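Local atomic coordinates of esterase Rv0045c (Mycobacterium tuberculosis, PDB entry 6WYN), a protein that hydrolyses carboxylic esters, preferring short, straight-chain alkyl esters, and probably takes part in ester and lipid metabolism. Residues 45-56 with 96-104; 207-218 with 238-248. One frame throughout, in Å; residues are numbered along the deposited sequence.

Interaction 1. Residues 45-56 with 96-104; sequences EFALLAENAEQA and HTWDTVIVG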
loop_
_atom_site.group_PDB
_atom_site.type_symbol
_atom_site.label_atom_id
_atom_site.label_comp_id
_atom_site.label_asym_id
_atom_site.label_seq_id
_atom_site.Cartn_x
_atom_site.Cartn_y
_atom_site.Cartn_z
ATOM N N GLU A 45 -7.109 2.711 17.410
ATOM C CA GLU A 45 -6.231 2.601 16.230
ATOM C C GLU A 45 -5.503 3.927 15.966
ATOM O O GLU A 45 -4.529 3.914 15.199
ATOM C CB GLU A 45 -7.035 2.060 15.047
ATOM C CG GLU A 45 -7.942 3.045 14.353
ATOM C CD GLU A 45 -8.464 2.493 13.024
ATOM O OE1 GLU A 45 -9.692 2.639 12.750
ATOM O OE2 GLU A 45 -7.637 1.905 12.258
ATOM N N PHE A 46 -5.931 5.040 16.537
ATOM C CA PHE A 46 -5.257 6.354 16.371
ATOM C C PHE A 46 -4.367 6.693 17.593
ATOM O O PHE A 46 -3.788 7.775 17.619
ATOM C CB PHE A 46 -6.319 7.410 16.059
ATOM C CG PHE A 46 -7.183 7.038 14.882
ATOM C CD1 PHE A 46 -6.601 6.721 13.658
ATOM C CD2 PHE A 46 -8.570 7.009 14.992
ATOM C CE1 PHE A 46 -7.381 6.316 12.587
ATOM C CE2 PHE A 46 -9.360 6.678 13.899
ATOM C CZ PHE A 46 -8.759 6.339 12.711
ATOM N N ALA A 47 -4.168 5.783 18.527
ATOM C CA ALA A 47 -3.449 6.083 19.789
ATOM C C ALA A 47 -1.939 6.315 19.546
ATOM O O ALA A 47 -1.313 6.911 20.407
ATOM C CB ALA A 47 -3.667 4.952 20.760
ATOM N N LEU A 48 -1.336 5.841 18.450
ATOM C CA LEU A 48 0.138 5.954 18.243
ATOM C C LEU A 48 0.490 7.056 17.266
ATOM O O LEU A 48 1.644 7.068 16.804
ATOM C CB LEU A 48 0.663 4.614 17.745
ATOM C CG LEU A 48 0.410 3.476 18.717
ATOM C CD1 LEU A 48 0.917 2.169 18.144
ATOM C CD2 LEU A 48 1.058 3.786 20.078
ATOM N N LEU A 49 -0.418 7.962 16.936
ATOM C CA LEU A 49 -0.120 8.899 15.818
ATOM C C LEU A 49 1.056 9.840 16.172
ATOM O O LEU A 49 1.708 10.324 15.218
ATOM C CB LEU A 49 -1.353 9.690 15.390
ATOM C CG LEU A 49 -2.427 8.903 14.627
ATOM C CD1 LEU A 49 -3.572 9.849 14.269
ATOM C CD2 LEU A 49 -1.850 8.240 13.380
ATOM N N ALA A 50 1.302 10.130 17.458
ATOM C CA ALA A 50 2.423 10.995 17.888
ATOM C C ALA A 50 3.743 10.362 17.412
ATOM O O ALA A 50 4.618 11.134 16.985
ATOM C CB ALA A 50 2.389 11.209 19.384
ATOM N N GLU A 51 3.838 9.028 17.437
ATOM C CA GLU A 51 5.006 8.254 16.950
ATOM C C GLU A 51 5.184 8.525 15.468
ATOM O O GLU A 51 6.335 8.759 15.034
ATOM C CB GLU A 51 4.860 6.761 17.237
ATOM C CG GLU A 51 4.789 6.386 18.712
ATOM C CD GLU A 51 4.692 4.883 18.980
ATOM O OE1 GLU A 51 4.605 4.505 20.167
ATOM O OE2 GLU A 51 4.746 4.074 18.023
ATOM N N ASN A 52 4.099 8.553 14.691
ATOM C CA ASN A 52 4.163 8.842 13.244
ATOM C C ASN A 52 4.602 10.282 13.014
ATOM O O ASN A 52 5.449 10.500 12.092
ATOM C CB ASN A 52 2.857 8.562 12.501
ATOM C CG ASN A 52 2.411 7.127 12.651
ATOM O OD1 ASN A 52 1.585 6.852 13.519
ATOM N ND2 ASN A 52 2.996 6.207 11.892
ATOM N N ALA A 53 4.075 11.247 13.750
ATOM C CA ALA A 53 4.539 12.652 13.610
ATOM C C ALA A 53 6.066 12.752 13.899
ATOM O O ALA A 53 6.747 13.380 13.133
ATOM C CB ALA A 53 3.740 13.574 14.494
ATOM N N GLU A 54 6.574 12.124 14.955
ATOM C CA GLU A 54 8.024 12.121 15.305
ATOM C C GLU A 54 8.826 11.464 14.151
ATOM O O GLU A 54 9.740 12.095 13.618
ATOM C CB GLU A 54 8.130 11.422 16.661
ATOM C CG GLU A 54 9.535 11.205 17.204
ATOM C CD GLU A 54 9.614 10.262 18.414
ATOM O OE1 GLU A 54 10.675 10.261 19.111
ATOM O OE2 GLU A 54 8.629 9.504 18.664
ATOM N N GLN A 55 8.432 10.283 13.679
ATOM C CA GLN A 55 9.106 9.627 12.521
ATOM C C GLN A 55 9.104 10.558 11.307
ATOM O O GLN A 55 10.090 10.547 10.561
ATOM C CB GLN A 55 8.495 8.264 12.242
ATOM C CG GLN A 55 9.224 7.464 11.184
ATOM C CD GLN A 55 8.598 6.103 10.935
ATOM O OE1 GLN A 55 7.380 5.943 10.745
ATOM N NE2 GLN A 55 9.446 5.096 10.851
ATOM N N ALA A 56 8.062 11.364 11.109
ATOM C CA ALA A 56 8.007 12.273 9.953
ATOM C C ALA A 56 8.787 13.555 10.258
ATOM O O ALA A 56 8.880 14.388 9.343
ATOM C CB ALA A 56 6.576 12.591 9.593
ATOM N N HIS A 96 -2.693 1.813 7.303
ATOM C CA HIS A 96 -1.868 2.470 8.343
ATOM C C HIS A 96 -0.399 2.547 7.890
ATOM O O HIS A 96 0.341 3.360 8.485
ATOM C CB HIS A 96 -1.948 1.751 9.691
ATOM C CG HIS A 96 -3.159 2.089 10.493
ATOM N ND1 HIS A 96 -3.248 3.255 11.198
ATOM C CD2 HIS A 96 -4.312 1.404 10.722
ATOM C CE1 HIS A 96 -4.402 3.291 11.850
ATOM N NE2 HIS A 96 -5.075 2.172 11.562
ATOM N N THR A 97 0.012 1.767 6.878
ATOM C CA THR A 97 1.392 1.840 6.327
ATOM C C THR A 97 1.654 3.296 5.942
ATOM O O THR A 97 2.812 3.740 5.966
ATOM C CB THR A 97 1.610 0.885 5.135
ATOM O OG1 THR A 97 3.011 0.738 4.881
ATOM C CG2 THR A 97 0.978 1.380 3.862
ATOM N N TRP A 98 0.624 4.031 5.571
ATOM C CA TRP A 98 0.803 5.420 5.087
ATOM C C TRP A 98 0.785 6.481 6.191
ATOM O O TRP A 98 0.971 7.640 5.828
ATOM C CB TRP A 98 -0.225 5.744 4.036
ATOM C CG TRP A 98 -0.197 4.831 2.879
ATOM C CD1 TRP A 98 -1.075 3.826 2.579
ATOM C CD2 TRP A 98 0.810 4.825 1.869
ATOM N NE1 TRP A 98 -0.738 3.266 1.381
ATOM C CE2 TRP A 98 0.446 3.814 0.951
ATOM C CE3 TRP A 98 1.962 5.582 1.646
ATOM C CZ2 TRP A 98 1.217 3.532 -0.169
ATOM C CZ3 TRP A 98 2.727 5.289 0.547
ATOM C CH2 TRP A 98 2.318 4.328 -0.380
ATOM N N ASP A 99 0.547 6.134 7.453
ATOM C CA ASP A 99 0.311 7.129 8.539
ATOM C C ASP A 99 1.436 8.189 8.547
ATOM O O ASP A 99 1.157 9.391 8.634
ATOM C CB ASP A 99 0.186 6.432 9.891
ATOM C CG ASP A 99 -1.070 5.597 10.095
ATOM O OD1 ASP A 99 -1.962 5.593 9.171
ATOM O OD2 ASP A 99 -1.131 4.930 11.173
ATOM N N THR A 100 2.684 7.751 8.504
ATOM C CA THR A 100 3.836 8.665 8.674
ATOM C C THR A 100 3.845 9.584 7.490
ATOM O O THR A 100 3.914 10.805 7.693
ATOM C CB THR A 100 5.155 7.927 8.913
ATOM O OG1 THR A 100 5.065 7.225 10.150
ATOM C CG2 THR A 100 6.321 8.899 8.945
ATOM N N VAL A 101 3.754 9.032 6.282
ATOM C CA VAL A 101 3.768 9.861 5.058
ATOM C C VAL A 101 2.607 10.871 5.109
ATOM O O VAL A 101 2.777 12.034 4.728
ATOM C CB VAL A 101 3.753 8.970 3.800
ATOM C CG1 VAL A 101 3.376 9.724 2.556
ATOM C CG2 VAL A 101 5.079 8.259 3.597
ATOM N N ILE A 102 1.402 10.407 5.428
ATOM C CA ILE A 102 0.214 11.290 5.388
ATOM C C ILE A 102 0.378 12.392 6.450
ATOM O O ILE A 102 0.119 13.521 6.129
ATOM C CB ILE A 102 -1.054 10.438 5.511
ATOM C CG1 ILE A 102 -1.214 9.681 4.197
ATOM C CG2 ILE A 102 -2.275 11.280 5.832
ATOM C CD1 ILE A 102 -2.360 8.727 4.218
ATOM N N VAL A 103 0.837 12.063 7.633
ATOM C CA VAL A 103 1.007 13.045 8.746
ATOM C C VAL A 103 2.069 14.064 8.315
ATOM O O VAL A 103 1.827 15.284 8.411
ATOM C CB VAL A 103 1.329 12.312 10.064
ATOM C CG1 VAL A 103 1.876 13.236 11.175
ATOM C CG2 VAL A 103 0.083 11.623 10.571
ATOM N N GLY A 104 3.186 13.605 7.745
ATOM C CA GLY A 104 4.230 14.515 7.247
ATOM C C GLY A 104 3.794 15.372 6.099
ATOM O O GLY A 104 4.252 16.556 5.997
#

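Interaction 2. Residues 207-218 with 238-248; sequences EFPSFQAMLDLT and SRRLDNGNWVW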
loop_
_atom_site.group_PDB
_atom_site.type_symbol
_atom_site.label_atom_id
_atom_site.label_comp_id
_atom_site.label_asym_id
_atom_site.label_seq_id
_atom_site.Cartn_x
_atom_site.Cartn_y
_atom_site.Cartn_z
ATOM N N GLU A 207 -2.617 -19.105 14.199
ATOM C CA GLU A 207 -2.944 -18.362 15.441
ATOM C C GLU A 207 -1.590 -18.131 16.123
ATOM O O GLU A 207 -0.629 -18.812 15.741
ATOM C CB GLU A 207 -3.957 -19.118 16.318
ATOM C CG GLU A 207 -5.421 -18.873 15.940
ATOM C CD GLU A 207 -6.517 -19.348 16.904
ATOM O OE1 GLU A 207 -7.556 -19.836 16.411
ATOM O OE2 GLU A 207 -6.360 -19.203 18.144
ATOM N N PHE A 208 -1.486 -17.209 17.070
ATOM C CA PHE A 208 -0.187 -16.861 17.686
ATOM C C PHE A 208 -0.392 -16.730 19.180
ATOM O O PHE A 208 -1.347 -16.110 19.646
ATOM C CB PHE A 208 0.404 -15.576 17.093
ATOM C CG PHE A 208 0.909 -15.680 15.674
ATOM C CD1 PHE A 208 2.212 -16.091 15.413
ATOM C CD2 PHE A 208 0.092 -15.360 14.599
ATOM C CE1 PHE A 208 2.681 -16.179 14.107
ATOM C CE2 PHE A 208 0.557 -15.454 13.291
ATOM C CZ PHE A 208 1.861 -15.844 13.049
ATOM N N PRO A 209 0.491 -17.338 19.987
ATOM C CA PRO A 209 0.301 -17.323 21.431
ATOM C C PRO A 209 0.298 -15.897 21.990
ATOM O O PRO A 209 -0.272 -15.671 23.032
ATOM C CB PRO A 209 1.512 -18.113 21.944
ATOM C CG PRO A 209 2.531 -18.000 20.825
ATOM C CD PRO A 209 1.704 -18.046 19.561
ATOM N N SER A 210 0.991 -14.975 21.323
ATOM C CA SER A 210 1.214 -13.621 21.860
ATOM C C SER A 210 1.368 -12.630 20.710
ATOM O O SER A 210 1.584 -13.065 19.550
ATOM C CB SER A 210 2.405 -13.604 22.773
ATOM O OG SER A 210 3.584 -13.884 22.042
ATOM N N PHE A 211 1.259 -11.352 21.054
ATOM C CA PHE A 211 1.661 -10.218 20.196
ATOM C C PHE A 211 3.157 -10.381 19.885
ATOM O O PHE A 211 3.496 -10.324 18.702
ATOM C CB PHE A 211 1.324 -8.886 20.878
ATOM C CG PHE A 211 1.768 -7.675 20.102
ATOM C CD1 PHE A 211 0.982 -7.143 19.096
ATOM C CD2 PHE A 211 2.976 -7.062 20.379
ATOM C CE1 PHE A 211 1.402 -6.031 18.376
ATOM C CE2 PHE A 211 3.397 -5.951 19.661
ATOM C CZ PHE A 211 2.605 -5.432 18.668
ATOM N N GLN A 212 3.991 -10.633 20.909
ATOM C CA GLN A 212 5.473 -10.690 20.793
ATOM C C GLN A 212 5.884 -11.674 19.694
ATOM O O GLN A 212 6.794 -11.364 18.960
ATOM C CB GLN A 212 6.112 -11.062 22.131
ATOM C CG GLN A 212 7.642 -11.061 22.098
ATOM C CD GLN A 212 8.185 -9.689 21.783
ATOM O OE1 GLN A 212 7.744 -8.692 22.346
ATOM N NE2 GLN A 212 9.134 -9.614 20.862
ATOM N N ALA A 213 5.200 -12.805 19.553
ATOM C CA ALA A 213 5.486 -13.855 18.546
ATOM C C ALA A 213 5.276 -13.339 17.110
ATOM O O ALA A 213 5.988 -13.777 16.148
ATOM C CB ALA A 213 4.580 -15.034 18.810
ATOM N N MET A 214 4.301 -12.458 16.918
ATOM C CA MET A 214 4.124 -11.821 15.589
ATOM C C MET A 214 5.246 -10.799 15.384
ATOM O O MET A 214 5.854 -10.773 14.301
ATOM C CB MET A 214 2.737 -11.179 15.523
ATOM C CG MET A 214 1.633 -12.206 15.777
ATOM S SD MET A 214 0.025 -11.463 15.475
ATOM C CE MET A 214 -0.325 -12.087 13.841
ATOM N N LEU A 215 5.569 -10.052 16.442
ATOM C CA LEU A 215 6.674 -9.072 16.443
ATOM C C LEU A 215 8.018 -9.785 16.180
ATOM O O LEU A 215 8.773 -9.259 15.372
ATOM C CB LEU A 215 6.635 -8.301 17.755
ATOM C CG LEU A 215 7.680 -7.203 17.875
ATOM C CD1 LEU A 215 7.626 -6.232 16.717
ATOM C CD2 LEU A 215 7.532 -6.478 19.189
ATOM N N ASP A 216 8.223 -11.001 16.688
ATOM C CA ASP A 216 9.485 -11.788 16.527
ATOM C C ASP A 216 9.692 -12.148 15.053
ATOM O O ASP A 216 10.798 -11.975 14.552
ATOM C CB ASP A 216 9.468 -13.031 17.430
ATOM C CG ASP A 216 9.724 -12.725 18.910
ATOM O OD1 ASP A 216 10.270 -11.621 19.231
ATOM O OD2 ASP A 216 9.418 -13.607 19.753
ATOM N N LEU A 217 8.613 -12.555 14.381
ATOM C CA LEU A 217 8.545 -12.845 12.933
ATOM C C LEU A 217 8.911 -11.592 12.119
ATOM O O LEU A 217 9.728 -11.666 11.209
ATOM C CB LEU A 217 7.106 -13.313 12.697
ATOM C CG LEU A 217 6.944 -14.442 11.694
ATOM C CD1 LEU A 217 7.858 -15.615 12.053
ATOM C CD2 LEU A 217 5.476 -14.871 11.612
ATOM N N THR A 218 8.378 -10.431 12.482
ATOM C CA THR A 218 8.595 -9.154 11.754
ATOM C C THR A 218 10.033 -8.677 12.015
ATOM O O THR A 218 10.710 -8.196 11.096
ATOM C CB THR A 218 7.534 -8.165 12.223
ATOM O OG1 THR A 218 6.261 -8.785 12.030
ATOM C CG2 THR A 218 7.606 -6.854 11.500
ATOM N N SER A 238 -2.497 -6.587 12.883
ATOM C CA SER A 238 -2.870 -7.759 13.705
ATOM C C SER A 238 -4.091 -7.454 14.599
ATOM O O SER A 238 -4.419 -6.267 14.781
ATOM C CB SER A 238 -1.674 -8.229 14.499
ATOM O OG SER A 238 -1.430 -7.445 15.641
ATOM N N ARG A 239 -4.701 -8.489 15.183
ATOM C CA ARG A 239 -5.745 -8.321 16.238
ATOM C C ARG A 239 -5.756 -9.496 17.216
ATOM O O ARG A 239 -5.450 -10.631 16.775
ATOM C CB ARG A 239 -7.132 -8.208 15.605
ATOM C CG ARG A 239 -7.627 -9.488 14.946
ATOM C CD ARG A 239 -8.683 -9.174 13.891
ATOM N NE ARG A 239 -9.225 -10.383 13.300
ATOM C CZ ARG A 239 -10.064 -11.234 13.912
ATOM N NH1 ARG A 239 -10.494 -12.302 13.269
ATOM N NH2 ARG A 239 -10.476 -11.021 15.152
ATOM N N ARG A 240 -6.186 -9.235 18.455
ATOM C CA ARG A 240 -6.313 -10.257 19.527
ATOM C C ARG A 240 -7.679 -10.956 19.435
ATOM O O ARG A 240 -8.689 -10.246 19.382
ATOM C CB ARG A 240 -6.146 -9.625 20.910
ATOM C CG ARG A 240 -5.833 -10.656 21.986
ATOM C CD ARG A 240 -6.211 -10.264 23.396
ATOM N NE ARG A 240 -5.571 -11.217 24.295
ATOM C CZ ARG A 240 -4.574 -10.952 25.142
ATOM N NH1 ARG A 240 -4.093 -9.725 25.274
ATOM N NH2 ARG A 240 -4.070 -11.929 25.879
ATOM N N LEU A 241 -7.697 -12.288 19.417
ATOM C CA LEU A 241 -8.926 -13.126 19.536
ATOM C C LEU A 241 -9.348 -13.183 21.003
ATOM O O LEU A 241 -8.466 -13.037 21.871
ATOM C CB LEU A 241 -8.637 -14.531 19.009
ATOM C CG LEU A 241 -8.146 -14.594 17.567
ATOM C CD1 LEU A 241 -7.939 -16.044 17.151
ATOM C CD2 LEU A 241 -9.120 -13.899 16.641
ATOM N N ASP A 242 -10.640 -13.406 21.276
ATOM C CA ASP A 242 -11.176 -13.554 22.659
ATOM C C ASP A 242 -10.399 -14.664 23.370
ATOM O O ASP A 242 -10.083 -14.480 24.553
ATOM C CB ASP A 242 -12.675 -13.842 22.655
ATOM C CG ASP A 242 -13.406 -12.833 21.795
ATOM O OD1 ASP A 242 -13.378 -11.659 22.155
ATOM O OD2 ASP A 242 -13.920 -13.225 20.742
ATOM N N ASN A 243 -10.026 -15.730 22.654
ATOM C CA ASN A 243 -9.290 -16.891 23.230
ATOM C C ASN A 243 -7.842 -16.505 23.575
ATOM O O ASN A 243 -7.054 -17.439 23.833
ATOM C CB ASN A 243 -9.311 -18.109 22.304
ATOM C CG ASN A 243 -8.587 -17.899 20.995
ATOM O OD1 ASN A 243 -7.700 -17.047 20.892
ATOM N ND2 ASN A 243 -8.963 -18.672 19.991
ATOM N N GLY A 244 -7.490 -15.209 23.540
ATOM C CA GLY A 244 -6.190 -14.674 23.997
ATOM C C GLY A 244 -5.094 -14.701 22.927
ATOM O O GLY A 244 -4.106 -13.967 23.101
ATOM N N ASN A 245 -5.241 -15.544 21.899
ATOM C CA ASN A 245 -4.329 -15.660 20.736
ATOM C C ASN A 245 -4.440 -14.424 19.825
ATOM O O ASN A 245 -5.443 -13.692 19.919
ATOM C CB ASN A 245 -4.636 -16.907 19.907
ATOM C CG ASN A 245 -4.156 -18.187 20.562
ATOM O OD1 ASN A 245 -3.416 -18.151 21.550
ATOM N ND2 ASN A 245 -4.559 -19.318 20.003
ATOM N N TRP A 246 -3.451 -14.240 18.936
ATOM C CA TRP A 246 -3.404 -13.159 17.918
ATOM C C TRP A 246 -3.383 -13.722 16.498
ATOM O O TRP A 246 -2.821 -14.813 16.299
ATOM C CB TRP A 246 -2.191 -12.275 18.150
ATOM C CG TRP A 246 -2.160 -11.702 19.518
ATOM C CD1 TRP A 246 -1.952 -12.358 20.698
ATOM C CD2 TRP A 246 -2.386 -10.329 19.849
ATOM N NE1 TRP A 246 -1.985 -11.471 21.742
ATOM C CE2 TRP A 246 -2.260 -10.221 21.253
ATOM C CE3 TRP A 246 -2.659 -9.185 19.095
ATOM C CZ2 TRP A 246 -2.372 -8.994 21.909
ATOM C CZ3 TRP A 246 -2.785 -7.979 19.743
ATOM C CH2 TRP A 246 -2.647 -7.885 21.130
ATOM N N VAL A 247 -3.927 -12.950 15.543
ATOM C CA VAL A 247 -3.947 -13.290 14.088
ATOM C C VAL A 247 -3.605 -12.043 13.251
ATOM O O VAL A 247 -3.775 -10.888 13.773
ATOM C CB VAL A 247 -5.328 -13.876 13.739
ATOM C CG1 VAL A 247 -5.485 -14.123 12.245
ATOM C CG2 VAL A 247 -5.577 -15.157 14.545
ATOM N N TRP A 248 -3.100 -12.252 12.039
ATOM C CA TRP A 248 -2.924 -11.191 11.010
ATOM C C TRP A 248 -4.297 -10.730 10.513
ATOM O O TRP A 248 -5.213 -11.569 10.335
ATOM C CB TRP A 248 -2.050 -11.650 9.838
ATOM C CG TRP A 248 -0.626 -11.989 10.201
ATOM C CD1 TRP A 248 -0.029 -13.221 10.113
ATOM C CD2 TRP A 248 0.408 -11.085 10.669
ATOM N NE1 TRP A 248 1.290 -13.134 10.487
ATOM C CE2 TRP A 248 1.584 -11.849 10.852
ATOM C CE3 TRP A 248 0.464 -9.710 10.946
ATOM C CZ2 TRP A 248 2.788 -11.289 11.293
ATOM C CZ3 TRP A 248 1.650 -9.160 11.385
ATOM C CH2 TRP A 248 2.799 -9.941 11.558
#

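Interaction 1. Residues 45-56 with 96-104
Glu45 OE2 is gripped by His96 and by Arg67. Across the contact, His96 NE2 donates to Glu45 OE2 at 2.7 Å, with an N-H...O angle of 165°. The acceptor lies at the ring edge, near the ring plane. The bond reaches the anti side of OE2, and the carboxylate is twisted from the ring plane. Arg67 forms a salt bridge with the same oxygen. On the other nitrogen, His96 ND1 donates to the syn lone pair of Asp99 OD2 at 2.7 Å. The two bonds, at ND1 and NE2, fix the rotation of the ring. The two carboxylates would probably favour a positively charged imidazole, though Arg67 offsets part of the charge of Glu45. His236 stacks on the His96 ring.

The helices 49-55 and 99-104 cross at -69°, with axes 8.2 Å apart at closest approach. They belong to an alpha/beta hydrolase fold. Helix 99-105 runs between strands 85-88 and 109-112 of the central sheet, and helix 49-55 lies across it.

Near this crossing Thr100 OG1 donates to Gln55 OE1 at 2.7 Å, in the carbonyl plane and on a lone pair. Gln55 reaches it with CG anti to the backbone N (chi1 -173°) and an extended chain. Thr100 CG2 turns to Ala56, 3.8 Å from Ala56 CB. The CB of Asn52 points toward helix 99-104 and lies 3.5 Å from Thr100 OG1. Farther along, Val103 CG1 lies 3.8 Å from Ala53 CB. Ala56 CB sits 3.8 Å from Gly104 CA.

Interaction 2. Residues 207-218 with 238-248
Trp246, Met214 and Trp248 carry most of this contact. The indole of Trp246 lies under the first turn of helix 211-218. Phe211 CB stands over the six-membered ring of Trp246, 3.9 Å from its centroid, in a CH-pi contact. The Phe211 ring then turns its edge to the same indole, with the planes at 65°. The aliphatic part of Arg240 covers the opposite face of Trp246.

Met214 touches both tryptophans. Its SD lies 3.6 Å from Trp246 CB. The chain bends at chi3 (100°), which brings the methyl over the Trp248 indole. Met214 CE is 3.5 Å from the centroid of the five-membered ring of Trp248, nearly on the ring normal. SD stands farther above the six-membered ring, a Met-aromatic contact. Phe208 presents its edge to the five-membered ring of Trp248 in an offset edge-to-face pair, planes 77° apart. Thr218 OG1 meets the rim of that indole, 3.7 Å from Trp248 CH2. Beyond the contact, Tyr250 stacks on Trp248.

At the solvent-facing end Glu207 OE2 takes two bonds. Asn245 ND2 donates to Glu207 OE2 at 2.6 Å, almost straight, on the anti side. Asn243 ND2 gives a longer, more bent bond to Glu207 OE2, 3.2 Å, on the syn side. Asn243 OD1 meanwhile accepts from Asn245 N, an Asx turn that ties the two asparagines together.

The backbones join at one antiparallel hydrogen-bonded pair: Trp246 N donates to Phe208 O at 2.9 Å, and the return bond is weak. The contact sets a helix N-capped by Ser210 against a beta hairpin of strands 238-240 and 246-248, probably within the cap domain inserted into the alpha/beta hydrolase fold.

How the interactions relate
Interaction 1 is a buried helix-to-helix contact beside the central sheet. Interaction 2 lies farther from the centre of the chain, is only partly buried and pairs a helix with a hairpin. They share no segment, and their nearest atoms are about 8 Å apart. Helix 227-237 touches both, meeting Asn52 and Gln55 in the first and Phe211 and Thr218 in the second. Interaction 1 relies on polar side-chain bonds, buried at His96 and Thr100, and on small side chains. Interaction 2 buries more surface, mainly aromatic rings and a methionine, with its polar cluster toward solvent. The side chain of Trp248 is about 11 Å from Gly91, an experimentally found substrate-selectivity site.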